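Local coordinates for protein cDNA FLJ56608, highly similar to Homo sapiens chloride channel, calcium activated, family member 1 (CLCA1), mRNA (Homo sapiens, PDB 6PYO) that may mediate calcium-activated chloride conductance and regulate mucus production by goblet cells, and is represented here by its calcium-binding von Willebrand factor type A domain, at residues Arg7-Val12 and Gly106-Leu111; Ser44-Val49 and Ile62-Gly67; Ala132-Val137 and Glu148-Met153. All coordinates share one frame; numbering follows the deposited sequence.

Contact 1 of 3, residues Arg7-Val12 and Gly106-Leu111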
loop_
_atom_site.group_PDB
_atom_site.type_symbol
_atom_site.label_atom_id
_atom_site.label_comp_id
_atom_site.label_asym_id
_atom_site.label_seq_id
_atom_site.Cartn_x
_atom_site.Cartn_y
_atom_site.Cartn_z
ATOM N N ARG A 7 -4.348 -1.959 14.907
ATOM C CA ARG A 7 -3.496 -1.858 13.742
ATOM C C ARG A 7 -4.006 -0.764 12.823
ATOM O O ARG A 7 -5.202 -0.625 12.632
ATOM C CB ARG A 7 -3.513 -3.198 12.997
ATOM C CG ARG A 7 -2.610 -3.254 11.755
ATOM C CD ARG A 7 -2.689 -4.640 11.135
ATOM N NE ARG A 7 -1.472 -5.004 10.439
ATOM C CZ ARG A 7 -1.323 -6.138 9.780
ATOM N NH1 ARG A 7 -2.339 -6.980 9.705
ATOM N NH2 ARG A 7 -0.197 -6.421 9.166
ATOM N N ILE A 8 -3.083 -0.019 12.224
ATOM C CA ILE A 8 -3.373 0.939 11.171
ATOM C C ILE A 8 -2.651 0.467 9.922
ATOM O O ILE A 8 -1.442 0.279 9.955
ATOM C CB ILE A 8 -2.904 2.369 11.521
ATOM C CG1 ILE A 8 -3.608 2.867 12.782
ATOM C CG2 ILE A 8 -3.100 3.242 10.258
ATOM C CD1 ILE A 8 -2.915 4.058 13.395
ATOM N N VAL A 9 -3.369 0.312 8.822
ATOM C CA VAL A 9 -2.798 -0.233 7.600
ATOM C C VAL A 9 -3.377 0.533 6.437
ATOM O O VAL A 9 -4.577 0.788 6.407
ATOM C CB VAL A 9 -3.106 -1.745 7.419
ATOM C CG1 VAL A 9 -2.233 -2.352 6.316
ATOM C CG2 VAL A 9 -2.867 -2.487 8.661
ATOM N N CYS A 10 -2.523 0.907 5.494
ATOM C CA CYS A 10 -2.946 1.512 4.252
ATOM C C CYS A 10 -2.412 0.663 3.115
ATOM O O CYS A 10 -1.202 0.468 3.003
ATOM C CB CYS A 10 -2.467 2.966 4.117
ATOM S SG CYS A 10 -3.481 3.797 2.830
ATOM N N LEU A 11 -3.316 0.106 2.331
ATOM C CA LEU A 11 -2.942 -0.492 1.067
ATOM C C LEU A 11 -2.554 0.618 0.102
ATOM O O LEU A 11 -3.291 1.604 -0.067
ATOM C CB LEU A 11 -4.105 -1.300 0.493
ATOM C CG LEU A 11 -4.258 -2.736 0.889
ATOM C CD1 LEU A 11 -4.123 -2.777 2.427
ATOM C CD2 LEU A 11 -5.559 -3.340 0.428
ATOM N N VAL A 12 -1.402 0.463 -0.526
ATOM C CA VAL A 12 -0.925 1.377 -1.554
ATOM C C VAL A 12 -0.688 0.537 -2.800
ATOM O O VAL A 12 0.181 -0.350 -2.819
ATOM C CB VAL A 12 0.326 2.133 -1.109
ATOM C CG1 VAL A 12 0.762 3.086 -2.199
ATOM C CG2 VAL A 12 0.004 2.911 0.162
ATOM N N GLY A 106 4.522 3.471 13.688
ATOM C CA GLY A 106 3.919 2.192 13.974
ATOM C C GLY A 106 2.723 1.819 13.125
ATOM O O GLY A 106 2.188 0.722 13.304
ATOM N N SER A 107 2.278 2.687 12.217
ATOM C CA SER A 107 1.330 2.295 11.185
ATOM C C SER A 107 2.044 1.504 10.089
ATOM O O SER A 107 3.268 1.521 9.972
ATOM C CB SER A 107 0.625 3.526 10.603
ATOM O OG SER A 107 1.489 4.260 9.756
ATOM N N GLU A 108 1.261 0.759 9.320
ATOM C CA GLU A 108 1.762 -0.076 8.249
ATOM C C GLU A 108 1.238 0.368 6.875
ATOM O O GLU A 108 0.073 0.758 6.733
ATOM C CB GLU A 108 1.369 -1.511 8.506
ATOM C CG GLU A 108 2.002 -2.124 9.808
ATOM C CD GLU A 108 1.388 -3.453 10.167
ATOM O OE1 GLU A 108 1.765 -4.478 9.545
ATOM O OE2 GLU A 108 0.475 -3.481 11.042
ATOM N N ILE A 109 2.115 0.302 5.874
ATOM C CA ILE A 109 1.767 0.392 4.454
ATOM C C ILE A 109 2.007 -0.986 3.826
ATOM O O ILE A 109 3.025 -1.636 4.096
ATOM C CB ILE A 109 2.597 1.476 3.757
ATOM C CG1 ILE A 109 2.003 2.869 3.993
ATOM C CG2 ILE A 109 2.674 1.172 2.283
ATOM C CD1 ILE A 109 1.881 3.256 5.409
ATOM N N VAL A 110 1.034 -1.476 3.071
ATOM C CA VAL A 110 1.213 -2.655 2.229
ATOM C C VAL A 110 1.340 -2.106 0.803
ATOM O O VAL A 110 0.345 -1.674 0.201
ATOM C CB VAL A 110 0.064 -3.662 2.369
ATOM C CG1 VAL A 110 0.285 -4.856 1.449
ATOM C CG2 VAL A 110 -0.035 -4.161 3.854
ATOM N N LEU A 111 2.556 -2.117 0.273
ATOM C CA LEU A 111 2.887 -1.572 -1.046
ATOM C C LEU A 111 2.921 -2.705 -2.059
ATOM O O LEU A 111 3.835 -3.544 -2.040
ATOM C CB LEU A 111 4.228 -0.849 -1.002
ATOM C CG LEU A 111 4.711 -0.193 -2.306
ATOM C CD1 LEU A 111 3.600 0.676 -2.900
ATOM C CD2 LEU A 111 5.952 0.625 -1.999
HETATM O O HOH W 1 -0.184 -0.950 12.705
#
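The guanidinium of R7 is met at its edge by the carboxylate of E108, whose CD lies in the guanidinium plane while the two planes are tilted 29° apart. The grip is side-on and uses two nitrogens, one for each oxygen: NE of R7 donates to OE2 of E108 at 2.5 Å, and NH2 of R7 to OE1 of E108 at 2.8 Å. Both N-H groups come from above the carboxylate plane. R7 reaches this position through an extended chain with CG anti to its backbone N (chi1 -178°). The remaining nitrogen, NH1, forms a salt bridge with E41, and OE1 of E108 also accepts a hydrogen bond from H135. A water takes the N-H of I8 and lies within hydrogen-bonding distance of OE2 of E108 and the carbonyl of G106.

Beyond the salt bridge the segments run as parallel neighbours in the central sheet of the von Willebrand factor A fold. The ladder starts with E108 N to I8 O at 2.8 Å and continues through C10 N, V110 N and V12 N, the last reaching V110 O at 175°. On the face of V9 and L11, CG1 of V9 meets CG2 of V110 at 3.8 Å, and helix 24-39 covers this side with F35. On the other face CG2 of V12 touches CG2 of I109 at 3.8 Å, and CG1 of V12 touches CD1 of L111; A94 of helix 87-99 packs on C10 and V12. With OE1 accepting from both R7 and H135, and OE2 from R7, E108 is probably held in its ionised form.

Contact 2 of 3, residues Ser44-Val49 and Ile62-Gly67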
loop_
_atom_site.group_PDB
_atom_site.type_symbol
_atom_site.label_atom_id
_atom_site.label_comp_id
_atom_site.label_asym_id
_atom_site.label_seq_id
_atom_site.Cartn_x
_atom_site.Cartn_y
_atom_site.Cartn_z
ATOM N N SER A 44 -8.950 -3.565 13.160
ATOM C CA SER A 44 -7.958 -2.777 12.451
ATOM C C SER A 44 -8.595 -1.626 11.672
ATOM O O SER A 44 -9.688 -1.762 11.106
ATOM C CB SER A 44 -7.224 -3.651 11.463
ATOM O OG SER A 44 -6.590 -4.696 12.136
ATOM N N TRP A 45 -7.854 -0.493 11.605
ATOM C CA TRP A 45 -8.152 0.616 10.733
ATOM C C TRP A 45 -7.420 0.397 9.422
ATOM O O TRP A 45 -6.221 0.114 9.419
ATOM C CB TRP A 45 -7.728 1.944 11.401
ATOM C CG TRP A 45 -8.583 2.228 12.600
ATOM C CD1 TRP A 45 -8.339 1.870 13.908
ATOM C CD2 TRP A 45 -9.845 2.897 12.594
ATOM N NE1 TRP A 45 -9.375 2.311 14.711
ATOM C CE2 TRP A 45 -10.315 2.931 13.924
ATOM C CE3 TRP A 45 -10.617 3.483 11.589
ATOM C CZ2 TRP A 45 -11.531 3.534 14.263
ATOM C CZ3 TRP A 45 -11.814 4.067 11.928
ATOM C CH2 TRP A 45 -12.262 4.080 13.251
ATOM N N VAL A 46 -8.119 0.585 8.308
ATOM C CA VAL A 46 -7.598 0.171 7.012
ATOM C C VAL A 46 -8.016 1.192 5.980
ATOM O O VAL A 46 -9.212 1.490 5.844
ATOM C CB VAL A 46 -8.090 -1.239 6.599
ATOM C CG1 VAL A 46 -7.623 -1.526 5.161
ATOM C CG2 VAL A 46 -7.560 -2.269 7.562
ATOM N N GLY A 47 -7.038 1.699 5.227
ATOM C CA GLY A 47 -7.297 2.616 4.141
ATOM C C GLY A 47 -6.735 2.047 2.854
ATOM O O GLY A 47 -6.046 1.028 2.850
ATOM N N MET A 48 -7.030 2.728 1.747
ATOM C CA MET A 48 -6.631 2.199 0.456
ATOM C C MET A 48 -6.380 3.343 -0.505
ATOM O O MET A 48 -7.264 4.189 -0.752
ATOM C CB MET A 48 -7.673 1.224 -0.108
ATOM C CG MET A 48 -7.396 0.845 -1.569
ATOM S SD MET A 48 -8.538 -0.398 -2.268
ATOM C CE MET A 48 -9.181 -1.160 -0.775
ATOM N N VAL A 49 -5.176 3.331 -1.059
ATOM C CA VAL A 49 -4.707 4.295 -2.045
ATOM C C VAL A 49 -4.273 3.525 -3.281
ATOM O O VAL A 49 -3.531 2.554 -3.163
ATOM C CB VAL A 49 -3.540 5.129 -1.487
ATOM C CG1 VAL A 49 -2.871 5.952 -2.570
ATOM C CG2 VAL A 49 -4.042 5.983 -0.337
ATOM N N ILE A 62 -11.052 3.034 7.368
ATOM C CA ILE A 62 -12.246 2.474 7.972
ATOM C C ILE A 62 -11.856 1.252 8.802
ATOM O O ILE A 62 -10.830 0.604 8.564
ATOM C CB ILE A 62 -13.323 2.130 6.925
ATOM C CG1 ILE A 62 -12.888 0.972 6.040
ATOM C CG2 ILE A 62 -13.634 3.317 6.028
ATOM C CD1 ILE A 62 -14.062 -0.001 5.767
ATOM N N GLN A 63 -12.655 0.984 9.822
ATOM C CA GLN A 63 -12.364 -0.067 10.757
ATOM C C GLN A 63 -13.003 -1.378 10.276
ATOM O O GLN A 63 -14.110 -1.384 9.724
ATOM C CB GLN A 63 -12.873 0.316 12.142
ATOM C CG GLN A 63 -12.129 -0.395 13.263
ATOM C CD GLN A 63 -12.647 0.030 14.568
ATOM O OE1 GLN A 63 -13.749 0.565 14.645
ATOM N NE2 GLN A 63 -11.862 -0.163 15.625
ATOM N N ILE A 64 -12.270 -2.478 10.424
ATOM C CA ILE A 64 -12.765 -3.800 10.030
ATOM C C ILE A 64 -13.486 -4.381 11.241
ATOM O O ILE A 64 -12.838 -4.790 12.205
ATOM C CB ILE A 64 -11.629 -4.723 9.589
ATOM C CG1 ILE A 64 -10.817 -4.107 8.447
ATOM C CG2 ILE A 64 -12.229 -6.115 9.175
ATOM C CD1 ILE A 64 -11.639 -3.617 7.343
ATOM N N ASN A 65 -14.820 -4.407 11.199
ATOM C CA ASN A 65 -15.620 -5.015 12.252
ATOM C C ASN A 65 -16.623 -6.017 11.723
ATOM O O ASN A 65 -17.248 -6.719 12.517
ATOM C CB ASN A 65 -16.364 -3.944 13.038
ATOM C CG ASN A 65 -15.433 -3.092 13.832
ATOM O OD1 ASN A 65 -14.746 -3.568 14.752
ATOM N ND2 ASN A 65 -15.398 -1.815 13.494
ATOM N N SER A 66 -16.791 -6.093 10.409
ATOM C CA SER A 66 -17.837 -6.842 9.747
ATOM C C SER A 66 -17.288 -7.258 8.394
ATOM O O SER A 66 -16.392 -6.609 7.844
ATOM C CB SER A 66 -19.120 -5.988 9.570
ATOM O OG SER A 66 -19.004 -5.159 8.433
ATOM N N GLY A 67 -17.857 -8.327 7.853
ATOM C CA GLY A 67 -17.493 -8.761 6.521
ATOM C C GLY A 67 -17.880 -7.776 5.442
ATOM O O GLY A 67 -17.250 -7.731 4.379
#
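CB of Q63 sits over the six-membered ring of W45, 3.7 Å from the centroid and only 4° off the normal, a CH-pi contact made squarely on one face. From there the glutamine chain runs on across the indole: CG is anti to the backbone N (chi1 -155°), the chain stays extended, and the terminal amide stacks on the ring with the planes 16° apart. On the other face of the hairpin, CG2 of V46 meets CG1 of I64 at 3.8 Å.

These side chains are brought together by the antiparallel pairing of strands 45-51 and 55-63, the beta hairpin that places the edge strand of the von Willebrand factor A sheet. W45 and Q63 form a non-hydrogen-bonded pair, with their CA atoms 4.3 Å apart. V46 and I62 are the hydrogen-bonded pair, joined by V46 N to I62 O at 2.7 Å and by the straighter I62 N to V46 O at 2.8 Å. Past the last paired residues, I64 N still donates to S44 O at 2.8 Å, nearly along the C=O axis.

Further out, the amide of Q63 is fixed at both ends: NE2 bonds to the carbonyl of G43, while ND2 of N65 donates a hydrogen bond to OE1 of Q63 at 3.1 Å, from well above the amide plane. The indole is steadied by a hydrogen bond from its NE1 to Q6 and by a cation-pi contact with K101. S66 N-caps helix 67-74, bonding through OG to the N of D69, and L73 of that helix packs against both V46 and I64.

Contact 3 of 3, residues Ala132-Val137 and Glu148-Met153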
loop_
_atom_site.group_PDB
_atom_site.type_symbol
_atom_site.label_atom_id
_atom_site.label_comp_id
_atom_site.label_asym_id
_atom_site.label_seq_id
_atom_site.Cartn_x
_atom_site.Cartn_y
_atom_site.Cartn_z
ATOM N N ALA A 132 6.372 4.849 9.820
ATOM C CA ALA A 132 5.565 3.787 9.258
ATOM C C ALA A 132 6.441 2.586 8.926
ATOM O O ALA A 132 7.655 2.688 8.768
ATOM C CB ALA A 132 4.823 4.265 8.002
ATOM N N ILE A 133 5.792 1.434 8.858
ATOM C CA ILE A 133 6.386 0.155 8.482
ATOM C C ILE A 133 5.921 -0.115 7.071
ATOM O O ILE A 133 4.715 -0.241 6.846
ATOM C CB ILE A 133 5.895 -0.964 9.415
ATOM C CG1 ILE A 133 6.280 -0.695 10.870
ATOM C CG2 ILE A 133 6.386 -2.345 9.027
ATOM C CD1 ILE A 133 5.197 -1.241 11.884
ATOM N N ILE A 134 6.834 -0.194 6.110
ATOM C CA ILE A 134 6.445 -0.438 4.729
ATOM C C ILE A 134 6.722 -1.901 4.370
ATOM O O ILE A 134 7.877 -2.324 4.266
ATOM C CB ILE A 134 7.158 0.520 3.767
ATOM C CG1 ILE A 134 6.868 1.979 4.129
ATOM C CG2 ILE A 134 6.660 0.297 2.366
ATOM C CD1 ILE A 134 7.915 2.950 3.655
ATOM N N HIS A 135 5.656 -2.678 4.186
ATOM C CA HIS A 135 5.714 -4.001 3.577
ATOM C C HIS A 135 5.623 -3.819 2.068
ATOM O O HIS A 135 4.787 -3.048 1.582
ATOM C CB HIS A 135 4.553 -4.861 4.062
ATOM C CG HIS A 135 4.383 -4.867 5.551
ATOM N ND1 HIS A 135 5.306 -5.441 6.403
ATOM C CD2 HIS A 135 3.371 -4.427 6.338
ATOM C CE1 HIS A 135 4.885 -5.322 7.652
ATOM N NE2 HIS A 135 3.735 -4.669 7.642
ATOM N N THR A 136 6.482 -4.510 1.333
ATOM C CA THR A 136 6.504 -4.442 -0.124
ATOM C C THR A 136 6.258 -5.833 -0.688
ATOM O O THR A 136 6.811 -6.820 -0.195
ATOM C CB THR A 136 7.834 -3.856 -0.638
ATOM O OG1 THR A 136 8.940 -4.664 -0.203
ATOM C CG2 THR A 136 8.037 -2.449 -0.122
ATOM N N VAL A 137 5.375 -5.910 -1.673
ATOM C CA VAL A 137 5.168 -7.094 -2.488
ATOM C C VAL A 137 5.542 -6.694 -3.916
ATOM O O VAL A 137 4.878 -5.843 -4.541
ATOM C CB VAL A 137 3.737 -7.627 -2.406
ATOM C CG1 VAL A 137 3.663 -9.009 -3.049
ATOM C CG2 VAL A 137 3.274 -7.723 -0.956
ATOM N N GLU A 148 12.959 -2.723 -2.120
ATOM C CA GLU A 148 13.561 -3.427 -0.991
ATOM C C GLU A 148 14.005 -2.439 0.072
ATOM O O GLU A 148 13.715 -2.617 1.257
ATOM C CB GLU A 148 14.751 -4.283 -1.450
ATOM C CG GLU A 148 15.627 -4.818 -0.289
ATOM C CD GLU A 148 16.862 -5.623 -0.746
ATOM O OE1 GLU A 148 16.727 -6.846 -1.011
ATOM O OE2 GLU A 148 17.970 -5.033 -0.832
ATOM N N GLU A 149 14.717 -1.387 -0.324
ATOM C CA GLU A 149 15.216 -0.480 0.706
ATOM C C GLU A 149 14.087 0.195 1.475
ATOM O O GLU A 149 14.252 0.517 2.657
ATOM C CB GLU A 149 16.160 0.563 0.108
ATOM C CG GLU A 149 17.521 -0.031 -0.360
ATOM C CD GLU A 149 18.285 -0.784 0.733
ATOM O OE1 GLU A 149 18.483 -0.214 1.828
ATOM O OE2 GLU A 149 18.684 -1.951 0.493
ATOM N N LEU A 150 12.938 0.436 0.835
ATOM C CA LEU A 150 11.786 0.927 1.581
ATOM C C LEU A 150 11.461 -0.006 2.738
ATOM O O LEU A 150 11.226 0.439 3.867
ATOM C CB LEU A 150 10.559 1.053 0.673
ATOM C CG LEU A 150 10.494 2.250 -0.257
ATOM C CD1 LEU A 150 9.250 2.146 -1.151
ATOM C CD2 LEU A 150 10.474 3.557 0.510
ATOM N N SER A 151 11.402 -1.314 2.453
ATOM C CA SER A 151 11.159 -2.272 3.527
ATOM C C SER A 151 12.295 -2.287 4.563
ATOM O O SER A 151 12.060 -2.197 5.782
ATOM C CB SER A 151 10.976 -3.676 2.950
ATOM O OG SER A 151 9.756 -3.775 2.259
ATOM N N LYS A 152 13.534 -2.442 4.102
ATOM C CA LYS A 152 14.650 -2.599 5.028
ATOM C C LYS A 152 14.746 -1.436 6.004
ATOM O O LYS A 152 15.028 -1.638 7.191
ATOM C CB LYS A 152 15.956 -2.756 4.254
ATOM C CG LYS A 152 16.126 -4.146 3.685
ATOM C CD LYS A 152 17.522 -4.375 3.127
ATOM C CE LYS A 152 17.948 -5.836 3.337
ATOM N NZ LYS A 152 16.877 -6.805 2.945
ATOM N N MET A 153 14.491 -0.222 5.548
ATOM C CA MET A 153 14.707 0.927 6.421
ATOM C C MET A 153 13.536 1.211 7.351
ATOM O O MET A 153 13.610 2.158 8.151
ATOM C CB MET A 153 14.968 2.172 5.596
ATOM C CG MET A 153 13.728 2.629 4.819
ATOM S SD MET A 153 14.060 3.660 3.373
ATOM C CE MET A 153 14.158 5.257 4.119
#
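From CB outward, S151 spends its short side chain on strand 133-138. CB lies 3.6 Å from the carbonyl O of I134, and OG, anti to the carbonyl carbon of its own residue (chi1 -70°), stands beside the helix backbone N and reaches across to the strand. There it meets OG1 of T136 at 2.7 Å in a hydrogen bond whose donor is open. The same OG is 3.1 Å from O of I134, a possible second bond that competes for the single serine proton. The methyl CG2 of T136 also comes to 3.2 Å from OG of S151, so the hydroxyl is hemmed in by both branches of the threonine. T136 presents its OG1 by placing it in the crowded position between its backbone N and carbonyl carbon (chi1 59°), which leaves CG2 4.4 Å from CB of L150.

The two segments belong to a beta-alpha-beta unit, strand 133-138, helix 145-152 and strand 158-159, at one side of the von Willebrand factor A domain. Within it the helix runs back over the strand, the N-to-C directions of the short segments 145° apart and their axes 7.1 Å apart at closest. I134 and T136, alternate residues of the strand, both direct their CB toward the helix, whereas I133, H135 and V137 direct theirs away.

Next to the polar cluster the contact turns hydrophobic. CD1 of I134 touches CD2 of L150 at 4.1 Å, the side chains crossing obliquely, and CB of I134 lies at a similar distance from the carbonyl O of L150. OG1 of T154 accepts from I134 N and has one proton for the carbonyls of L150 and S151. Helix 124-130 packs beside this patch, V127 against I134 and F124 against L150.

From the N terminus, segment 7-12 begins the central strand and waits 94 residues for segment 106-111, so contact 1 closes the longest loop. Contact 2, the hairpin of 44-49 with 62-67, opens and closes within that loop; contact 3 follows in series, joining 132-137 to 148-153 after contact 1 has closed. No loops cross. All three share one sheet: strand 45-51 lies alongside strand 8-14, where L11 O and V49 N are 2.7 Å apart, and strand 133-138 flanks strand 108-113 on its other side. Contacts 2 and 3 do not touch, their centres about 21 Å apart, so contact 1 bridges the hairpin edge and the beta-alpha-beta unit of strand 133-138.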